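Local coordinates for carbonic anhydrase (Sordaria macrospora, PDB 4O1J), which probably catalyses the reversible hydration of carbon dioxide to hydrogencarbonate and a proton, as a tetrameric zinc enzyme of the beta class, at residues 112-122 / 157-165; 184-194 / 203-211. All coordinates share one frame; numbering follows the deposited sequence.

Contact 1: 112-122 / 157-165. With ZN (zinc ion), chain C.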
loop_
_atom_site.group_PDB
_atom_site.type_symbol
_atom_site.label_atom_id
_atom_site.label_comp_id
_atom_site.label_asym_id
_atom_site.label_seq_id
_atom_site.Cartn_x
_atom_site.Cartn_y
_atom_site.Cartn_z
ATOM N N HIS A 112 -13.527 -4.328 -18.543
ATOM C CA HIS A 112 -14.815 -4.852 -18.976
ATOM C C HIS A 112 -15.945 -3.831 -18.878
ATOM O O HIS A 112 -15.817 -2.790 -18.232
ATOM C CB HIS A 112 -15.195 -6.082 -18.158
ATOM C CG HIS A 112 -15.650 -5.760 -16.770
ATOM N ND1 HIS A 112 -16.974 -5.539 -16.454
ATOM C CD2 HIS A 112 -14.962 -5.630 -15.611
ATOM C CE1 HIS A 112 -17.081 -5.283 -15.164
ATOM N NE2 HIS A 112 -15.874 -5.333 -14.628
ATOM N N SER A 113 -17.058 -4.162 -19.528
ATOM C CA SER A 113 -18.260 -3.342 -19.525
ATOM C C SER A 113 -19.064 -3.514 -18.233
ATOM O O SER A 113 -18.973 -4.545 -17.568
ATOM C CB SER A 113 -19.123 -3.688 -20.742
ATOM O OG SER A 113 -19.348 -5.087 -20.834
ATOM N N ALA A 114 -19.854 -2.497 -17.896
ATOM C CA ALA A 114 -20.658 -2.470 -16.670
ATOM C C ALA A 114 -19.775 -2.586 -15.427
ATOM O O ALA A 114 -20.142 -3.242 -14.452
ATOM C CB ALA A 114 -21.713 -3.573 -16.681
ATOM N N CYS A 115 -18.611 -1.943 -15.474
ATOM C CA CYS A 115 -17.703 -1.926 -14.342
ATOM C C CYS A 115 -18.204 -0.955 -13.275
ATOM O O CYS A 115 -18.392 0.239 -13.535
ATOM C CB CYS A 115 -16.293 -1.546 -14.792
ATOM S SG CYS A 115 -14.998 -1.844 -13.568
ATOM N N GLY A 116 -18.401 -1.476 -12.069
ATOM C CA GLY A 116 -18.916 -0.690 -10.967
ATOM C C GLY A 116 -17.939 0.372 -10.508
ATOM O O GLY A 116 -18.350 1.462 -10.119
ATOM N N GLY A 117 -16.646 0.051 -10.558
ATOM C CA GLY A 117 -15.614 0.986 -10.152
ATOM C C GLY A 117 -15.539 2.140 -11.125
ATOM O O GLY A 117 -15.358 3.292 -10.724
ATOM N N ALA A 118 -15.702 1.825 -12.406
ATOM C CA ALA A 118 -15.748 2.831 -13.465
ATOM C C ALA A 118 -16.906 3.815 -13.246
ATOM O O ALA A 118 -16.726 5.041 -13.284
ATOM C CB ALA A 118 -15.872 2.150 -14.822
ATOM N N ALA A 119 -18.098 3.263 -13.032
ATOM C CA ALA A 119 -19.287 4.055 -12.744
ATOM C C ALA A 119 -19.099 4.907 -11.491
ATOM O O ALA A 119 -19.537 6.059 -11.434
ATOM C CB ALA A 119 -20.501 3.143 -12.589
ATOM N N GLY A 120 -18.443 4.329 -10.489
ATOM C CA GLY A 120 -18.143 5.029 -9.256
ATOM C C GLY A 120 -17.244 6.215 -9.524
ATOM O O GLY A 120 -17.420 7.287 -8.944
ATOM N N ALA A 121 -16.280 6.030 -10.419
ATOM C CA ALA A 121 -15.367 7.110 -10.770
ATOM C C ALA A 121 -16.090 8.198 -11.557
ATOM O O ALA A 121 -15.725 9.370 -11.483
ATOM C CB ALA A 121 -14.195 6.570 -11.570
ATOM N N LEU A 122 -17.132 7.814 -12.290
ATOM C CA LEU A 122 -17.896 8.788 -13.068
ATOM C C LEU A 122 -18.862 9.620 -12.220
ATOM O O LEU A 122 -19.157 10.768 -12.556
ATOM C CB LEU A 122 -18.660 8.082 -14.190
ATOM C CG LEU A 122 -17.818 7.665 -15.397
ATOM C CD1 LEU A 122 -18.640 6.811 -16.346
ATOM C CD2 LEU A 122 -17.264 8.889 -16.121
ATOM N N GLU A 157 -22.255 3.496 -22.362
ATOM C CA GLU A 157 -21.126 3.675 -23.272
ATOM C C GLU A 157 -20.106 4.632 -22.655
ATOM O O GLU A 157 -18.923 4.621 -23.012
ATOM C CB GLU A 157 -21.600 4.189 -24.635
ATOM C CG GLU A 157 -22.447 3.196 -25.439
ATOM C CD GLU A 157 -21.716 1.893 -25.753
ATOM O OE1 GLU A 157 -20.505 1.949 -26.051
ATOM O OE2 GLU A 157 -22.351 0.813 -25.706
ATOM N N ARG A 158 -20.567 5.443 -21.709
ATOM C CA ARG A 158 -19.678 6.335 -20.980
ATOM C C ARG A 158 -18.880 5.504 -19.977
ATOM O O ARG A 158 -17.663 5.684 -19.818
ATOM C CB ARG A 158 -20.466 7.441 -20.266
ATOM C CG ARG A 158 -19.608 8.607 -19.793
ATOM C CD ARG A 158 -20.402 9.625 -18.981
ATOM N NE ARG A 158 -21.472 10.253 -19.749
ATOM C CZ ARG A 158 -22.768 10.077 -19.506
ATOM N NH1 ARG A 158 -23.160 9.287 -18.513
ATOM N NH2 ARG A 158 -23.676 10.690 -20.254
ATOM N N VAL A 159 -19.572 4.576 -19.317
ATOM C CA VAL A 159 -18.924 3.675 -18.370
ATOM C C VAL A 159 -17.935 2.763 -19.096
ATOM O O VAL A 159 -16.805 2.557 -18.629
ATOM C CB VAL A 159 -19.961 2.838 -17.606
ATOM C CG1 VAL A 159 -19.281 1.733 -16.799
ATOM C CG2 VAL A 159 -20.795 3.741 -16.713
ATOM N N ILE A 160 -18.350 2.260 -20.259
ATOM C CA ILE A 160 -17.479 1.432 -21.087
ATOM C C ILE A 160 -16.242 2.233 -21.492
ATOM O O ILE A 160 -15.107 1.746 -21.395
ATOM C CB ILE A 160 -18.213 0.919 -22.363
ATOM C CG1 ILE A 160 -19.244 -0.153 -22.007
ATOM C CG2 ILE A 160 -17.229 0.342 -23.369
ATOM C CD1 ILE A 160 -20.095 -0.585 -23.173
ATOM N N ARG A 161 -16.458 3.480 -21.904
ATOM C CA ARG A 161 -15.348 4.301 -22.371
ATOM C C ARG A 161 -14.336 4.573 -21.259
ATOM O O ARG A 161 -13.125 4.382 -21.448
ATOM C CB ARG A 161 -15.857 5.617 -22.946
ATOM C CG ARG A 161 -14.763 6.433 -23.584
ATOM C CD ARG A 161 -14.067 5.593 -24.646
ATOM N NE ARG A 161 -12.864 6.238 -25.160
ATOM C CZ ARG A 161 -11.855 5.590 -25.738
ATOM N NH1 ARG A 161 -11.892 4.268 -25.857
ATOM N NH2 ARG A 161 -10.795 6.265 -26.174
ATOM N N ILE A 162 -14.821 4.990 -20.092
ATOM C CA ILE A 162 -13.904 5.267 -18.994
ATOM C C ILE A 162 -13.187 3.978 -18.575
ATOM O O ILE A 162 -12.010 4.024 -18.203
ATOM C CB ILE A 162 -14.632 5.934 -17.782
ATOM C CG1 ILE A 162 -13.628 6.395 -16.726
ATOM C CG2 ILE A 162 -15.579 4.982 -17.111
ATOM C CD1 ILE A 162 -12.606 7.363 -17.222
ATOM N N ALA A 163 -13.846 2.824 -18.723
ATOM C CA ALA A 163 -13.191 1.553 -18.393
ATOM C C ALA A 163 -12.060 1.216 -19.377
ATOM O O ALA A 163 -10.999 0.692 -18.979
ATOM C CB ALA A 163 -14.206 0.437 -18.349
ATOM N N GLN A 164 -12.271 1.557 -20.649
ATOM C CA GLN A 164 -11.249 1.350 -21.678
ATOM C C GLN A 164 -10.052 2.288 -21.512
ATOM O O GLN A 164 -8.890 1.887 -21.714
ATOM C CB GLN A 164 -11.848 1.534 -23.069
ATOM C CG GLN A 164 -12.998 0.598 -23.376
ATOM C CD GLN A 164 -13.617 0.881 -24.721
ATOM O OE1 GLN A 164 -13.613 2.018 -25.189
ATOM N NE2 GLN A 164 -14.142 -0.155 -25.360
ATOM N N LEU A 165 -10.335 3.537 -21.147
ATOM C CA LEU A 165 -9.268 4.499 -20.907
ATOM C C LEU A 165 -8.468 4.032 -19.704
ATOM O O LEU A 165 -7.244 4.210 -19.644
ATOM C CB LEU A 165 -9.827 5.902 -20.664
ATOM C CG LEU A 165 -10.529 6.597 -21.830
ATOM C CD1 LEU A 165 -11.201 7.870 -21.346
ATOM C CD2 LEU A 165 -9.551 6.894 -22.945
HETATM ZN ZN ZN C . -15.441 -4.031 -12.806
#

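Contact 2: 184-194 / 203-211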
loop_
_atom_site.group_PDB
_atom_site.type_symbol
_atom_site.label_atom_id
_atom_site.label_comp_id
_atom_site.label_asym_id
_atom_site.label_seq_id
_atom_site.Cartn_x
_atom_site.Cartn_y
_atom_site.Cartn_z
ATOM N N ILE A 184 10.742 -7.625 -21.363
ATOM C CA ILE A 184 10.453 -7.300 -22.752
ATOM C C ILE A 184 11.767 -7.211 -23.507
ATOM O O ILE A 184 11.909 -7.758 -24.607
ATOM C CB ILE A 184 9.695 -5.969 -22.895
ATOM C CG1 ILE A 184 8.328 -6.061 -22.225
ATOM C CG2 ILE A 184 9.519 -5.620 -24.361
ATOM C CD1 ILE A 184 7.564 -4.764 -22.209
ATOM N N ALA A 185 12.747 -6.555 -22.889
ATOM C CA ALA A 185 14.019 -6.312 -23.560
ATOM C C ALA A 185 14.812 -7.587 -23.842
ATOM O O ALA A 185 15.512 -7.663 -24.857
ATOM C CB ALA A 185 14.866 -5.361 -22.736
ATOM N N GLU A 186 14.718 -8.581 -22.959
ATOM C CA GLU A 186 15.545 -9.784 -23.116
ATOM C C GLU A 186 14.812 -11.089 -23.440
ATOM O O GLU A 186 15.415 -12.002 -24.006
ATOM C CB GLU A 186 16.401 -9.990 -21.869
ATOM C CG GLU A 186 15.701 -9.722 -20.568
ATOM C CD GLU A 186 16.605 -8.989 -19.606
ATOM O OE1 GLU A 186 17.608 -8.404 -20.081
ATOM O OE2 GLU A 186 16.340 -9.029 -18.384
ATOM N N ARG A 187 13.536 -11.187 -23.077
ATOM C CA ARG A 187 12.766 -12.420 -23.291
ATOM C C ARG A 187 11.648 -12.261 -24.310
ATOM O O ARG A 187 11.014 -13.239 -24.696
ATOM C CB ARG A 187 12.120 -12.913 -21.997
ATOM C CG ARG A 187 13.006 -13.602 -21.001
ATOM C CD ARG A 187 12.175 -13.873 -19.766
ATOM N NE ARG A 187 10.771 -14.005 -20.141
ATOM C CZ ARG A 187 9.750 -13.889 -19.301
ATOM N NH1 ARG A 187 9.970 -13.642 -18.017
ATOM N NH2 ARG A 187 8.508 -14.027 -19.749
ATOM N N GLY A 188 11.367 -11.026 -24.700
ATOM C CA GLY A 188 10.265 -10.767 -25.600
ATOM C C GLY A 188 8.940 -10.984 -24.902
ATOM O O GLY A 188 8.001 -11.531 -25.483
ATOM N N LEU A 189 8.871 -10.561 -23.646
ATOM C CA LEU A 189 7.621 -10.592 -22.909
ATOM C C LEU A 189 6.623 -9.703 -23.637
ATOM O O LEU A 189 6.976 -8.625 -24.126
ATOM C CB LEU A 189 7.825 -10.137 -21.459
ATOM C CG LEU A 189 6.564 -9.918 -20.617
ATOM C CD1 LEU A 189 5.744 -11.192 -20.550
ATOM C CD2 LEU A 189 6.931 -9.465 -19.221
ATOM N N GLU A 190 5.386 -10.164 -23.747
ATOM C CA GLU A 190 4.372 -9.377 -24.434
ATOM C C GLU A 190 3.315 -8.861 -23.473
ATOM O O GLU A 190 2.994 -9.512 -22.483
ATOM C CB GLU A 190 3.731 -10.191 -25.555
ATOM C CG GLU A 190 4.703 -10.528 -26.675
ATOM C CD GLU A 190 4.012 -11.084 -27.903
ATOM O OE1 GLU A 190 3.116 -10.400 -28.439
ATOM O OE2 GLU A 190 4.372 -12.201 -28.335
ATOM N N VAL A 191 2.805 -7.667 -23.759
ATOM C CA VAL A 191 1.784 -7.055 -22.925
ATOM C C VAL A 191 0.611 -6.607 -23.798
ATOM O O VAL A 191 0.800 -5.982 -24.840
ATOM C CB VAL A 191 2.344 -5.858 -22.131
ATOM C CG1 VAL A 191 1.278 -5.293 -21.192
ATOM C CG2 VAL A 191 3.584 -6.281 -21.347
ATOM N N HIS A 192 -0.601 -6.940 -23.368
ATOM C CA HIS A 192 -1.803 -6.710 -24.156
ATOM C C HIS A 192 -2.891 -6.039 -23.323
ATOM O O HIS A 192 -3.148 -6.426 -22.177
ATOM C CB HIS A 192 -2.323 -8.032 -24.731
ATOM C CG HIS A 192 -1.237 -8.952 -25.196
ATOM N ND1 HIS A 192 -0.670 -8.865 -26.450
ATOM C CD2 HIS A 192 -0.595 -9.967 -24.562
ATOM C CE1 HIS A 192 0.266 -9.790 -26.574
ATOM N NE2 HIS A 192 0.330 -10.470 -25.441
ATOM N N GLY A 193 -3.528 -5.029 -23.906
ATOM C CA GLY A 193 -4.682 -4.413 -23.283
ATOM C C GLY A 193 -5.934 -4.935 -23.956
ATOM O O GLY A 193 -6.085 -4.814 -25.173
ATOM N N VAL A 194 -6.810 -5.570 -23.188
ATOM C CA VAL A 194 -8.025 -6.109 -23.776
ATOM C C VAL A 194 -9.287 -5.644 -23.054
ATOM O O VAL A 194 -9.250 -5.087 -21.945
ATOM C CB VAL A 194 -8.021 -7.657 -23.797
ATOM C CG1 VAL A 194 -6.787 -8.187 -24.519
ATOM C CG2 VAL A 194 -8.099 -8.206 -22.388
ATOM N N ILE A 203 -14.067 -10.973 -26.068
ATOM C CA ILE A 203 -12.926 -10.159 -25.671
ATOM C C ILE A 203 -12.253 -9.586 -26.910
ATOM O O ILE A 203 -11.995 -10.312 -27.876
ATOM C CB ILE A 203 -11.888 -10.965 -24.866
ATOM C CG1 ILE A 203 -12.426 -11.325 -23.482
ATOM C CG2 ILE A 203 -10.599 -10.183 -24.723
ATOM C CD1 ILE A 203 -11.681 -12.477 -22.830
ATOM N N LYS A 204 -12.009 -8.279 -26.903
ATOM C CA LYS A 204 -11.359 -7.623 -28.029
ATOM C C LYS A 204 -10.058 -6.972 -27.577
ATOM O O LYS A 204 -9.877 -6.686 -26.392
ATOM C CB LYS A 204 -12.286 -6.579 -28.648
ATOM C CG LYS A 204 -12.776 -5.521 -27.671
ATOM C CD LYS A 204 -13.505 -4.389 -28.382
ATOM C CE LYS A 204 -14.243 -3.497 -27.391
ATOM N NZ LYS A 204 -15.119 -2.493 -28.060
ATOM N N GLU A 205 -9.149 -6.748 -28.517
ATOM C CA GLU A 205 -7.924 -6.018 -28.218
ATOM C C GLU A 205 -8.179 -4.521 -28.308
ATOM O O GLU A 205 -8.899 -4.071 -29.189
ATOM C CB GLU A 205 -6.804 -6.424 -29.170
ATOM C CG GLU A 205 -6.450 -7.887 -29.111
ATOM C CD GLU A 205 -5.362 -8.252 -30.097
ATOM O OE1 GLU A 205 -4.350 -7.520 -30.160
ATOM O OE2 GLU A 205 -5.508 -9.278 -30.795
ATOM N N LEU A 206 -7.584 -3.746 -27.408
ATOM C CA LEU A 206 -7.765 -2.296 -27.452
ATOM C C LEU A 206 -6.690 -1.601 -28.281
ATOM O O LEU A 206 -6.812 -0.421 -28.593
ATOM C CB LEU A 206 -7.789 -1.715 -26.043
ATOM C CG LEU A 206 -9.062 -2.078 -25.276
ATOM C CD1 LEU A 206 -9.022 -1.537 -23.861
ATOM C CD2 LEU A 206 -10.291 -1.576 -26.020
ATOM N N GLY A 207 -5.643 -2.341 -28.635
ATOM C CA GLY A 207 -4.589 -1.824 -29.489
ATOM C C GLY A 207 -3.528 -1.090 -28.698
ATOM O O GLY A 207 -2.826 -0.231 -29.229
ATOM N N CYS A 208 -3.412 -1.430 -27.421
ATOM C CA CYS A 208 -2.398 -0.840 -26.563
ATOM C C CYS A 208 -1.593 -1.945 -25.904
ATOM O O CYS A 208 -2.145 -2.954 -25.450
ATOM C CB CYS A 208 -3.026 0.063 -25.500
ATOM S SG CYS A 208 -4.320 -0.725 -24.511
ATOM N N GLY A 209 -0.279 -1.770 -25.876
ATOM C CA GLY A 209 0.590 -2.778 -25.311
ATOM C C GLY A 209 1.915 -2.848 -26.032
ATOM O O GLY A 209 2.361 -1.875 -26.642
ATOM N N THR A 210 2.537 -4.017 -25.965
ATOM C CA THR A 210 3.863 -4.227 -26.524
ATOM C C THR A 210 3.913 -4.147 -28.062
ATOM O O THR A 210 4.898 -3.666 -28.620
ATOM C CB THR A 210 4.449 -5.571 -26.016
ATOM O OG1 THR A 210 5.877 -5.541 -26.119
ATOM C CG2 THR A 210 3.883 -6.760 -26.773
ATOM N N ALA A 211 2.859 -4.596 -28.739
ATOM C CA ALA A 211 2.826 -4.597 -30.202
ATOM C C ALA A 211 1.445 -4.978 -30.723
ATOM O O ALA A 211 1.322 -5.736 -31.685
ATOM C CB ALA A 211 3.882 -5.551 -30.768
HETATM O O HOH W 1 -4.482 -4.458 -27.812
#

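Contact 1: 112-122 / 157-165
The zinc-binding turn of a beta-class carbonic anhydrase and the short helix that follows it rest here on the long helix 155-176, with Ala118 and Leu122 of the turn's helix set against Val159 and Ile162. The axes of helices 116-122 and 157-165 approach to 8.8 Å at an angle of 102°, a nearly perpendicular crossing with Ala118 at its middle. The CB of Ala118 meets Ile162 CG2 at 3.7 Å and also touches Val159 and Ala163. Val159 lies along the helix from Cys115 to Leu122, one methyl to each part. With CG1 anti to the backbone N (chi1 170°), that methyl lies 3.7 Å from Cys115 O, while CG2 reaches toward Ala119 CB and Leu122 CD1. With an alanine here both methyls are gone, which would probably leave Cys115 O and Leu122 CD1 without their apolar neighbour and the start of the helix, beside a zinc ligand, freer to shift. Farther along, Leu122 and Ile162 run past each other in opposite senses, and Leu122 CD1 comes to 3.6 Å from Ile162 CG2; Leu149 of helix 146-151 touches both. At the other end, Ser113 CB packs on Ile160 CG1 at 3.8 Å, its hydroxyl bonded to the backbone N of Ile198, and Ala163 CB abuts His112 O at 3.6 Å. The zinc ion is bound by His112 NE2 at 2.3 Å and by Cys115 SG, with Cys56 as a further protein ligand. Cys115 CB lies over one face of the imidazole, toward its rim, and Cys115 occupies the N-cap of helix 116-122. Two ligands on the short link from a strand end into a helix, backed by an apolar helix crossing, form part of the Cys-His-Cys zinc site characteristic of beta-class carbonic anhydrases.

Contact 2: 184-194 / 203-211
Strand 190-194 pairs antiparallel with the chain from 203 to 210, but a beta bulge shifts the register by two between the non-hydrogen-bonded pairs His192-Gly209 and Val194-Glu205, where segment 203-211 turns a corner at Gly207. Gly193 serves both arms: its N lies 2.9 Å from Cys208 O and nearly in line with that carbonyl, although the bond is bent at the hydrogen (135°), and its O accepts an almost straight bond from Leu206 N (172°). A water bridges Gly193 O and Gly207 N across the corner. Beyond it, Thr210 N bonds to Val191 O at 2.9 Å. Cys208 SG lies 3.9 Å from Gly193 CA. Thr210 turns OG1 anti to its own N (chi1 -158°), which leaves CG2 over the strand backbone, 3.5 Å from Glu190 CA, and at about a right angle to the Glu190 side chain. At the opposite end Val194 CB packs on Ile203 CG2 at 3.7 Å. Phe18 of the second subunit stacks on the His192 ring, whose NE2 is hydrogen-bonded to His106. Main-chain bonds thus fix the bulge at Gly193, so this outermost pairing of the sheet within the chain depends little on side-chain polarity, and Val194, Ile203 and Thr210 add apolar contact.

How the contacts relate
Contact 1 and contact 2 occupy successive parts of the chain, their centres 22 Å apart, and helix 155-176 connects them. Its residues 157-165 back the zinc turn in contact 1, whereas Val167 and Ile171 farther along it touch Leu206, Val191 and Cys208 of contact 2. The two meet directly at Gln164, whose NE2 packs 3.7 Å from Lys204 NZ and whose O lies 4.0 Å from Leu206 CD1. Strand 190-197 is a second connection, since Phe195, just past segment 184-194, packs on Ile160 and Ala163. Only contact 1 supplies zinc ligands; the Val194 side chain remains about 13 Å from the metal. Both contacts also touch the second subunit, and one helix packs against both the zinc turn and the outer hairpin of the sheet.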